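Local coordinates for protein race-specific elicitor A4 (Passalora fulva, PDB 6BN0) that binds chitin through its CBM14 domain and, as a fungal effector, triggers a hypersensitive response in tomato genotypes carrying Cf-4, at residues Q57-V62 with L72-V77; Y33-P38 with V48-P53; Q9-T14 with G43-V48. All blocks are in the same frame, centred on the assembly; numbering follows the deposited sequence.

Contact 1: residues Q57-V62 with L72-V77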
loop_
_atom_site.group_PDB
_atom_site.type_symbol
_atom_site.label_atom_id
_atom_site.label_comp_id
_atom_site.label_asym_id
_atom_site.label_seq_id
_atom_site.Cartn_x
_atom_site.Cartn_y
_atom_site.Cartn_z
ATOM N N GLN A 57 0.771 6.172 12.878
ATOM C CA GLN A 57 -0.355 7.102 12.832
ATOM C C GLN A 57 -0.435 7.702 11.434
ATOM O O GLN A 57 0.579 7.779 10.731
ATOM C CB GLN A 57 -0.217 8.239 13.863
ATOM C CG GLN A 57 -0.220 7.787 15.344
ATOM C CD GLN A 57 -0.092 8.959 16.285
ATOM O OE1 GLN A 57 0.343 10.022 15.881
ATOM N NE2 GLN A 57 -0.418 8.756 17.545
ATOM N N TRP A 58 -1.652 8.100 11.033
ATOM C CA TRP A 58 -1.886 8.616 9.685
ATOM C C TRP A 58 -1.049 9.871 9.439
ATOM O O TRP A 58 -1.050 10.798 10.258
ATOM C CB TRP A 58 -3.389 8.965 9.488
ATOM C CG TRP A 58 -3.658 9.385 8.057
ATOM C CD1 TRP A 58 -4.113 10.606 7.612
ATOM C CD2 TRP A 58 -3.439 8.580 6.887
ATOM N NE1 TRP A 58 -4.231 10.593 6.229
ATOM C CE2 TRP A 58 -3.802 9.369 5.760
ATOM C CE3 TRP A 58 -2.977 7.269 6.683
ATOM C CZ2 TRP A 58 -3.718 8.888 4.442
ATOM C CZ3 TRP A 58 -2.888 6.785 5.353
ATOM C CH2 TRP A 58 -3.273 7.597 4.251
ATOM N N ASN A 59 -0.389 9.924 8.279
ATOM C CA ASN A 59 0.347 11.107 7.812
ATOM C C ASN A 59 -0.360 11.625 6.551
ATOM O O ASN A 59 -0.165 11.105 5.444
ATOM C CB ASN A 59 1.828 10.754 7.573
ATOM C CG ASN A 59 2.681 11.953 7.189
ATOM O OD1 ASN A 59 3.919 11.852 7.166
ATOM N ND2 ASN A 59 2.052 13.053 6.829
ATOM N N ASP A 60 -1.193 12.642 6.728
ATOM C CA ASP A 60 -2.010 13.203 5.656
ATOM C C ASP A 60 -1.255 14.199 4.799
ATOM O O ASP A 60 -1.863 14.826 3.922
ATOM C CB ASP A 60 -3.245 13.889 6.250
ATOM C CG ASP A 60 -4.405 13.980 5.256
ATOM O OD1 ASP A 60 -5.010 15.070 5.111
ATOM O OD2 ASP A 60 -4.720 12.938 4.633
ATOM N N ASN A 61 0.034 14.406 5.042
ATOM C CA ASN A 61 0.761 15.425 4.287
ATOM C C ASN A 61 0.843 15.079 2.796
ATOM O O ASN A 61 0.870 13.913 2.396
ATOM C CB ASN A 61 2.174 15.606 4.853
ATOM C CG ASN A 61 2.220 16.549 6.036
ATOM O OD1 ASN A 61 1.762 17.689 5.952
ATOM N ND2 ASN A 61 2.770 16.081 7.153
ATOM N N VAL A 62 0.904 16.119 1.972
ATOM C CA VAL A 62 1.086 15.935 0.540
ATOM C C VAL A 62 2.316 15.082 0.285
ATOM O O VAL A 62 3.381 15.303 0.872
ATOM C CB VAL A 62 1.223 17.299 -0.156
ATOM C CG1 VAL A 62 1.709 17.091 -1.576
ATOM C CG2 VAL A 62 -0.089 18.026 -0.137
ATOM N N LEU A 72 6.017 12.179 13.082
ATOM C CA LEU A 72 5.868 12.679 11.725
ATOM C C LEU A 72 4.425 12.678 11.265
ATOM O O LEU A 72 4.154 13.061 10.125
ATOM C CB LEU A 72 6.690 11.844 10.727
ATOM C CG LEU A 72 8.176 11.774 11.030
ATOM C CD1 LEU A 72 8.864 10.706 10.137
ATOM C CD2 LEU A 72 8.747 13.164 10.839
ATOM N N SER A 73 3.499 12.250 12.105
ATOM C CA SER A 73 2.126 12.120 11.663
ATOM C C SER A 73 1.417 13.458 11.747
ATOM O O SER A 73 1.907 14.407 12.353
ATOM C CB SER A 73 1.374 11.106 12.523
ATOM O OG SER A 73 0.996 11.748 13.743
ATOM N N THR A 74 0.222 13.510 11.166
ATOM C CA THR A 74 -0.617 14.698 11.240
ATOM C C THR A 74 -1.711 14.554 12.320
ATOM O O THR A 74 -2.709 15.279 12.310
ATOM C CB THR A 74 -1.213 15.015 9.858
ATOM O OG1 THR A 74 -1.818 13.836 9.324
ATOM C CG2 THR A 74 -0.146 15.558 8.852
ATOM N N CYS A 75 -1.536 13.641 13.255
ATOM C CA CYS A 75 -2.448 13.543 14.380
ATOM C C CYS A 75 -2.577 14.928 15.029
ATOM O O CYS A 75 -1.555 15.581 15.286
ATOM C CB CYS A 75 -1.922 12.521 15.400
ATOM S SG CYS A 75 -3.113 12.105 16.783
ATOM N N PRO A 76 -3.793 15.417 15.284
ATOM C CA PRO A 76 -3.924 16.710 15.975
ATOM C C PRO A 76 -3.489 16.666 17.424
ATOM O O PRO A 76 -3.297 17.731 18.018
ATOM C CB PRO A 76 -5.415 17.026 15.867
ATOM C CG PRO A 76 -6.070 15.835 15.319
ATOM C CD PRO A 76 -5.089 14.741 15.125
ATOM N N VAL A 77 -3.357 15.492 18.023
ATOM C CA VAL A 77 -2.929 15.350 19.419
ATOM C C VAL A 77 -1.413 15.197 19.457
ATOM O O VAL A 77 -0.879 14.198 18.958
ATOM C CB VAL A 77 -3.605 14.133 20.081
ATOM C CG1 VAL A 77 -3.211 14.016 21.576
ATOM C CG2 VAL A 77 -5.136 14.233 19.947
#
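The carbonyl O of Trp58, in strand 57-59, is taken up by the loop that comes back past it: Thr74 N donates to Trp58 O at 3.1 Å, in the carbonyl plane and nearly straight. Thr74 also answers with its side chain. With OG1 in the crowded position between its own N and carbonyl carbon (chi1 51°), the hydroxyl accepts the N-H of Asp60, with 2.9 Å between Asp60 N and Thr74 OG1 and 167° at the hydrogen. Its methyl CG2 leans obliquely onto the Asn61 side chain.

One residue back, Ser73 OG accepts from Cys75 N at 3.2 Å, an ST turn. Its single proton can reach both Pro70 O and Gln57 OE1, the latter 2.8 Å from Ser73 OG; Gln57, extended beyond CG, also brings OE1 to within 3.4 Å of Cys75 CB. The far end of Trp58 is gripped as well, its NE1 donating in the ring plane to Asp60 OD2 at 2.9 Å, from above the carboxylate plane.

Trp58 is thus held at both its carbonyl and its indole N-H. Directional bonds to backbone groups, more than apolar packing, fix this loop just before Cys75, which a disulfide ties to Cys30.

Contact 2: residues Y33-P38 with V48-P53. With NAG (2-acetamido-2-deoxy-beta-D-glucopyranose), chain F; NAG (2-acetamido-2-deoxy-beta-D-glucopyranose), chain E; NAG (2-acetamido-2-deoxy-beta-D-glucopyranose), chain B; NAG (2-acetamido-2-deoxy-beta-D-glucopyranose), chain C.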
loop_
_atom_site.group_PDB
_atom_site.type_symbol
_atom_site.label_atom_id
_atom_site.label_comp_id
_atom_site.label_asym_id
_atom_site.label_seq_id
_atom_site.Cartn_x
_atom_site.Cartn_y
_atom_site.Cartn_z
ATOM N N TYR A 33 -7.250 5.284 8.899
ATOM C CA TYR A 33 -7.484 6.276 7.859
ATOM C C TYR A 33 -8.728 5.820 7.103
ATOM O O TYR A 33 -9.263 4.735 7.359
ATOM C CB TYR A 33 -6.247 6.429 6.957
ATOM C CG TYR A 33 -5.810 5.119 6.283
ATOM C CD1 TYR A 33 -5.050 4.182 6.974
ATOM C CD2 TYR A 33 -6.175 4.832 4.947
ATOM C CE1 TYR A 33 -4.624 2.988 6.370
ATOM C CE2 TYR A 33 -5.761 3.650 4.334
ATOM C CZ TYR A 33 -4.982 2.731 5.054
ATOM O OH TYR A 33 -4.603 1.528 4.489
ATOM N N ILE A 34 -9.214 6.662 6.192
ATOM C CA ILE A 34 -10.400 6.350 5.400
ATOM C C ILE A 34 -9.939 6.164 3.957
ATOM O O ILE A 34 -9.197 6.998 3.420
ATOM C CB ILE A 34 -11.479 7.445 5.535
ATOM C CG1 ILE A 34 -12.085 7.405 6.962
ATOM C CG2 ILE A 34 -12.549 7.314 4.393
ATOM C CD1 ILE A 34 -13.046 8.591 7.335
ATOM N N GLN A 35 -10.350 5.052 3.352
ATOM C CA GLN A 35 -10.080 4.743 1.949
ATOM C C GLN A 35 -11.419 4.654 1.220
ATOM O O GLN A 35 -12.381 4.066 1.737
ATOM C CB GLN A 35 -9.287 3.408 1.796
ATOM C CG GLN A 35 -9.089 3.014 0.340
ATOM C CD GLN A 35 -8.071 1.887 0.150
ATOM O OE1 GLN A 35 -7.418 1.801 -0.886
ATOM N NE2 GLN A 35 -7.902 1.056 1.166
ATOM N N CYS A 36 -11.498 5.277 0.056
ATOM C CA CYS A 36 -12.746 5.362 -0.701
ATOM C C CYS A 36 -12.827 4.237 -1.734
ATOM O O CYS A 36 -11.861 3.974 -2.445
ATOM C CB CYS A 36 -12.833 6.728 -1.384
ATOM S SG CYS A 36 -12.619 8.058 -0.189
ATOM N N VAL A 37 -13.977 3.582 -1.814
ATOM C CA VAL A 37 -14.206 2.554 -2.821
ATOM C C VAL A 37 -15.184 3.127 -3.839
ATOM O O VAL A 37 -16.342 3.389 -3.499
ATOM C CB VAL A 37 -14.752 1.259 -2.201
ATOM C CG1 VAL A 37 -15.143 0.242 -3.305
ATOM C CG2 VAL A 37 -13.739 0.660 -1.183
ATOM N N PRO A 38 -14.786 3.311 -5.096
ATOM C CA PRO A 38 -15.723 3.883 -6.084
ATOM C C PRO A 38 -16.973 3.040 -6.234
ATOM O O PRO A 38 -16.913 1.815 -6.231
ATOM C CB PRO A 38 -14.904 3.918 -7.395
ATOM C CG PRO A 38 -13.472 4.016 -6.908
ATOM C CD PRO A 38 -13.428 3.141 -5.651
ATOM N N VAL A 48 -14.264 3.631 3.696
ATOM C CA VAL A 48 -13.917 2.432 4.449
ATOM C C VAL A 48 -12.849 2.784 5.473
ATOM O O VAL A 48 -11.812 3.370 5.118
ATOM C CB VAL A 48 -13.425 1.322 3.503
ATOM C CG1 VAL A 48 -12.981 0.120 4.287
ATOM C CG2 VAL A 48 -14.612 0.960 2.572
ATOM N N VAL A 49 -13.080 2.406 6.740
ATOM C CA VAL A 49 -12.070 2.659 7.763
ATOM C C VAL A 49 -11.022 1.575 7.696
ATOM O O VAL A 49 -11.361 0.384 7.732
ATOM C CB VAL A 49 -12.686 2.751 9.162
ATOM C CG1 VAL A 49 -11.548 2.879 10.199
ATOM C CG2 VAL A 49 -13.625 3.945 9.232
ATOM N N LYS A 50 -9.728 1.983 7.622
ATOM C CA LYS A 50 -8.594 1.050 7.439
ATOM C C LYS A 50 -7.549 1.211 8.552
ATOM O O LYS A 50 -7.265 2.335 8.976
ATOM C CB LYS A 50 -7.895 1.305 6.099
ATOM C CG LYS A 50 -8.775 1.098 4.858
ATOM C CD LYS A 50 -9.051 -0.391 4.605
ATOM C CE LYS A 50 -7.846 -1.087 3.980
ATOM N NZ LYS A 50 -8.063 -2.560 3.890
ATOM N N PRO A 51 -6.941 0.133 9.037
ATOM C CA PRO A 51 -6.023 0.282 10.180
ATOM C C PRO A 51 -4.600 0.647 9.768
ATOM O O PRO A 51 -4.077 0.183 8.754
ATOM C CB PRO A 51 -6.070 -1.114 10.819
ATOM C CG PRO A 51 -6.292 -2.051 9.606
ATOM C CD PRO A 51 -7.266 -1.281 8.747
ATOM N N CYS A 52 -3.935 1.448 10.594
ATOM C CA CYS A 52 -2.472 1.549 10.507
ATOM C C CYS A 52 -1.815 0.377 11.238
ATOM O O CYS A 52 -2.441 -0.269 12.089
ATOM C CB CYS A 52 -2.000 2.881 11.106
ATOM S SG CYS A 52 -2.251 4.371 10.057
ATOM N N PRO A 53 -0.565 0.040 10.894
ATOM C CA PRO A 53 0.146 -0.994 11.654
ATOM C C PRO A 53 0.390 -0.495 13.060
ATOM O O PRO A 53 0.284 0.695 13.321
ATOM C CB PRO A 53 1.485 -1.182 10.901
ATOM C CG PRO A 53 1.160 -0.743 9.489
ATOM C CD PRO A 53 0.211 0.442 9.698
HETATM C C1 NAG F . -8.442 -3.984 -1.655
HETATM C C2 NAG F . -8.132 -3.089 -0.450
HETATM C C3 NAG F . -6.666 -2.635 -0.514
HETATM C C4 NAG F . -5.732 -3.843 -0.633
HETATM C C5 NAG F . -6.167 -4.688 -1.837
HETATM C C6 NAG F . -5.349 -5.957 -2.040
HETATM C C7 NAG F . -9.868 -1.719 0.627
HETATM C C8 NAG F . -10.715 -0.463 0.543
HETATM N N2 NAG F . -9.026 -1.942 -0.394
HETATM O O1 NAG F . -9.760 -4.419 -1.602
HETATM O O3 NAG F . -6.395 -1.894 0.659
HETATM O O4 NAG F . -4.410 -3.397 -0.936
HETATM O O5 NAG F . -7.534 -5.095 -1.669
HETATM O O6 NAG F . -5.336 -6.718 -0.832
HETATM O O7 NAG F . -9.948 -2.488 1.582
HETATM C C1 NAG E . -6.916 -0.876 -5.871
HETATM C C2 NAG E . -6.861 -0.366 -4.441
HETATM C C3 NAG E . -5.475 0.209 -4.134
HETATM C C4 NAG E . -4.369 -0.770 -4.532
HETATM C C5 NAG E . -4.575 -1.258 -5.980
HETATM C C6 NAG E . -3.615 -2.361 -6.413
HETATM C C7 NAG E . -9.001 0.403 -3.471
HETATM C C8 NAG E . -9.996 1.555 -3.380
HETATM N N2 NAG E . -7.903 0.634 -4.207
HETATM O O3 NAG E . -5.442 0.445 -2.723
HETATM O O4 NAG E . -3.133 -0.075 -4.486
HETATM O O5 NAG E . -5.885 -1.822 -6.080
HETATM O O6 NAG E . -3.633 -3.413 -5.456
HETATM O O7 NAG E . -9.194 -0.676 -2.904
HETATM C C1 NAG B . 0.710 -1.822 2.791
HETATM C C2 NAG B . 1.096 -1.482 4.231
HETATM C C3 NAG B . 2.504 -0.886 4.295
HETATM C C4 NAG B . 3.501 -1.723 3.499
HETATM C C5 NAG B . 2.963 -2.023 2.111
HETATM C C6 NAG B . 3.882 -2.989 1.380
HETATM C C7 NAG B . -0.587 -0.800 5.867
HETATM C C8 NAG B . -1.513 0.312 6.323
HETATM N N2 NAG B . 0.144 -0.541 4.785
HETATM O O3 NAG B . 2.922 -0.821 5.655
HETATM O O4 NAG B . 4.719 -1.016 3.249
HETATM O O5 NAG B . 1.682 -2.663 2.225
HETATM O O6 NAG B . 3.380 -3.334 0.099
HETATM O O7 NAG B . -0.540 -1.895 6.439
HETATM C C1 NAG C . -3.470 -3.527 0.113
HETATM C C2 NAG C . -2.078 -3.513 -0.507
HETATM C C3 NAG C . -1.004 -3.466 0.592
HETATM C C4 NAG C . -1.291 -2.368 1.603
HETATM C C5 NAG C . -2.728 -2.435 2.092
HETATM C C6 NAG C . -3.091 -1.242 2.962
HETATM C C7 NAG C . -1.921 -4.613 -2.722
HETATM C C8 NAG C . -1.738 -5.922 -3.458
HETATM N N2 NAG C . -1.892 -4.675 -1.375
HETATM O O3 NAG C . 0.232 -3.155 -0.049
HETATM O O4 NAG C . -0.517 -2.535 2.793
HETATM O O5 NAG C . -3.618 -2.423 0.976
HETATM O O6 NAG C . -4.471 -1.279 3.297
HETATM O O7 NAG C . -2.048 -3.549 -3.323
HETATM O O HOH W 1 -5.008 -0.850 6.301
#
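Bound GlcNAc units lie against one face of an antiparallel beta hairpin, strands 32-38 and 45-51 of the CBM14 domain, the face that carries Tyr33, Gln35, Val48 and Lys50. In the first shell, Lys50 NZ donates to the acetyl O7 of the chain F sugar at 3.0 Å. Gln35, CG anti to its backbone N and extended beyond, puts its amide among the sugars: OE1 is hydrogen-bonded to O3 of the chain E sugar at 3.0 Å, while NE2 makes a weak bond to O3 of the chain F sugar. A water joins Tyr33 OH, O6 of the chain C sugar and Pro51 O, donating to Pro51 O at 2.8 Å.

Behind these groups, Lys50 CB sits over a face of the Tyr33 ring, 3.6 Å from its centroid, a CH-pi contact offset toward the rim. The lysine chain then bends at chi2 and chi3, which swings its amine round to the acetyl group. Outward again, the backbone sets the register: Tyr33 with Lys50 and Gln35 with Val48 are hydrogen-bonded pairs, and Lys50 N reaches Tyr33 O at 2.8 Å, nearly along the C=O axis. Cys52, disulfide-bonded to Cys67, brings SG obliquely beside the Tyr33 ring. At the other end, Val37 CG2 touches both Val48 CG2 (3.9 Å) and the acetyl methyl C8 of the chain F sugar (3.7 Å).

Contact 3: residues Q9-T14 with G43-V48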
loop_
_atom_site.group_PDB
_atom_site.type_symbol
_atom_site.label_atom_id
_atom_site.label_comp_id
_atom_site.label_asym_id
_atom_site.label_seq_id
_atom_site.Cartn_x
_atom_site.Cartn_y
_atom_site.Cartn_z
ATOM N N GLN A 9 -14.229 14.565 -7.394
ATOM C CA GLN A 9 -13.254 14.762 -8.455
ATOM C C GLN A 9 -12.045 13.866 -8.252
ATOM O O GLN A 9 -11.429 13.404 -9.227
ATOM C CB GLN A 9 -12.817 16.222 -8.511
ATOM C CG GLN A 9 -12.162 16.568 -9.836
ATOM C CD GLN A 9 -13.118 16.331 -11.002
ATOM O OE1 GLN A 9 -14.184 16.951 -11.078
ATOM N NE2 GLN A 9 -12.752 15.416 -11.900
ATOM N N GLU A 10 -11.650 13.663 -6.992
ATOM C CA GLU A 10 -10.544 12.746 -6.724
ATOM C C GLU A 10 -10.942 11.335 -7.113
ATOM O O GLU A 10 -10.148 10.600 -7.713
ATOM C CB GLU A 10 -10.122 12.833 -5.247
ATOM C CG GLU A 10 -9.255 11.678 -4.686
ATOM C CD GLU A 10 -7.765 11.846 -4.975
ATOM O OE1 GLU A 10 -7.426 12.775 -5.740
ATOM O OE2 GLU A 10 -6.932 11.046 -4.462
ATOM N N VAL A 11 -12.202 10.971 -6.866
ATOM C CA VAL A 11 -12.651 9.630 -7.223
ATOM C C VAL A 11 -12.678 9.459 -8.738
ATOM O O VAL A 11 -12.184 8.462 -9.275
ATOM C CB VAL A 11 -14.023 9.368 -6.572
ATOM C CG1 VAL A 11 -14.570 7.976 -6.940
ATOM C CG2 VAL A 11 -13.897 9.518 -5.029
ATOM N N ILE A 12 -13.212 10.448 -9.455
ATOM C CA ILE A 12 -13.310 10.357 -10.908
ATOM C C ILE A 12 -11.921 10.345 -11.548
ATOM O O ILE A 12 -11.680 9.648 -12.538
ATOM C CB ILE A 12 -14.161 11.540 -11.436
ATOM C CG1 ILE A 12 -15.633 11.425 -11.012
ATOM C CG2 ILE A 12 -14.028 11.680 -12.950
ATOM C CD1 ILE A 12 -16.448 12.721 -11.243
ATOM N N ASP A 13 -11.005 11.153 -11.032
ATOM C CA ASP A 13 -9.732 11.348 -11.705
ATOM C C ASP A 13 -8.822 10.143 -11.527
ATOM O O ASP A 13 -8.186 9.692 -12.484
ATOM C CB ASP A 13 -9.032 12.599 -11.171
ATOM C CG ASP A 13 -9.613 13.897 -11.717
ATOM O OD1 ASP A 13 -10.504 13.869 -12.592
ATOM O OD2 ASP A 13 -9.142 14.961 -11.266
ATOM N N THR A 14 -8.733 9.617 -10.303
ATOM C CA THR A 14 -7.768 8.579 -9.980
ATOM C C THR A 14 -8.365 7.187 -10.008
ATOM O O THR A 14 -7.608 6.211 -10.071
ATOM C CB THR A 14 -7.180 8.806 -8.583
ATOM O OG1 THR A 14 -8.176 8.460 -7.612
ATOM C CG2 THR A 14 -6.776 10.270 -8.380
ATOM N N GLY A 43 -18.349 9.603 -9.405
ATOM C CA GLY A 43 -17.549 10.063 -8.294
ATOM C C GLY A 43 -18.057 9.669 -6.928
ATOM O O GLY A 43 -17.432 10.037 -5.927
ATOM N N ASN A 44 -19.159 8.933 -6.843
ATOM C CA ASN A 44 -19.626 8.471 -5.545
ATOM C C ASN A 44 -18.791 7.298 -5.074
ATOM O O ASN A 44 -18.323 6.484 -5.871
ATOM C CB ASN A 44 -21.100 8.093 -5.596
ATOM C CG ASN A 44 -21.967 9.270 -5.922
ATOM O OD1 ASN A 44 -21.906 10.291 -5.248
ATOM N ND2 ASN A 44 -22.773 9.144 -6.967
ATOM N N ALA A 45 -18.583 7.227 -3.764
ATOM C CA ALA A 45 -17.698 6.232 -3.206
ATOM C C ALA A 45 -18.126 5.897 -1.792
ATOM O O ALA A 45 -18.779 6.697 -1.103
ATOM C CB ALA A 45 -16.255 6.706 -3.216
ATOM N N LYS A 46 -17.799 4.676 -1.402
ATOM C CA LYS A 46 -18.064 4.195 -0.058
ATOM C C LYS A 46 -16.812 4.428 0.772
ATOM O O LYS A 46 -15.725 3.995 0.358
ATOM C CB LYS A 46 -18.418 2.704 -0.069
ATOM C CG LYS A 46 -18.401 2.079 1.301
ATOM C CD LYS A 46 -17.992 0.660 1.234
ATOM C CE LYS A 46 -19.128 -0.222 1.546
ATOM N NZ LYS A 46 -19.316 -0.244 3.022
ATOM N N PRO A 47 -16.895 5.164 1.876
ATOM C CA PRO A 47 -15.730 5.324 2.754
ATOM C C PRO A 47 -15.520 4.080 3.599
ATOM O O PRO A 47 -16.469 3.516 4.138
ATOM C CB PRO A 47 -16.114 6.526 3.629
ATOM C CG PRO A 47 -17.619 6.525 3.635
ATOM C CD PRO A 47 -18.084 5.890 2.357
ATOM N N VAL A 48 -14.264 3.631 3.696
ATOM C CA VAL A 48 -13.917 2.432 4.449
ATOM C C VAL A 48 -12.849 2.784 5.473
ATOM O O VAL A 48 -11.812 3.370 5.118
ATOM C CB VAL A 48 -13.425 1.322 3.503
ATOM C CG1 VAL A 48 -12.981 0.120 4.287
ATOM C CG2 VAL A 48 -14.612 0.960 2.572
#
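The middle of the short helix 8-14, at Val11 and Ile12, comes up against the chain just before it enters strand 45-51, with Ile12 CA and Gly43 CA 5.0 Å apart and Gly43 at a positive phi of 101°. No hydrogen bond crosses between the two segments, so the join is made by shape. Val11 does most of it. Its CB lies 3.5 Å from Gly43 O, and its two methyls fork around that carbonyl oxygen, CG1 and CG2 each 3.7 Å from Gly43 O. CG1 stands anti to the backbone N (chi1 179°), and CG2 reaches along to the Ala45 methyl, with 4.1 Å between Val11 CG2 and Ala45 CB.

Ile12 comes in alongside. Its CG1, anti to the carbonyl carbon, rests on the bare alpha carbon of the glycine, 3.6 Å from Gly43 CA, and its CD1 continues past the Gly43 N. A beta carbon on Gly43 would clash with the carbonyl O of the residue before and crowd Ile12 CG1; without one, the isoleucine packs directly on main chain.

The polar groups of the helix are settled away from this interface. Gln9 NE2 donates to Asp13 OD1 at 2.8 Å, one turn along. Glu10 O accepts twice from Thr14, from its N and, at 2.9 Å between Thr14 OG1 and Glu10 O, from its hydroxyl, which approaches above the carbonyl plane. Glu10 OE2 in turn takes the N-H of Cys22. On the other segment Asn44 ND2 is hydrogen-bonded to Asp40 OD2.

Val11 also touches Pro38, and Ala45 packs on Cys6 and Cys36, which form a disulfide. This is plain structural packing: a short N-terminal helix laid against the loop end of a beta hairpin, beside a disulfide, in a small cysteine-rich chitin-binding domain.

Overall arrangement
From the N terminus, helix 8-14 comes first and waits for its partner until 43-48, so contact 3 closes the longest loop. Strand 32-38 falls inside that loop and pairs with the later part of strand 45-51, within 48-53, so contacts 2 and 3 cross; they share Val48, and Val37 N probably bonds to Lys46 O between them. Contact 1 follows in series, its loop running through strand 66-68, and it lies across the chain's centre from contact 3. It meets contact 2 where Trp58 stacks on Tyr33 and the 57-58 backbone passes Cys52 SG. The hairpin thus joins the helix at one end to the two-stranded sheet at the other.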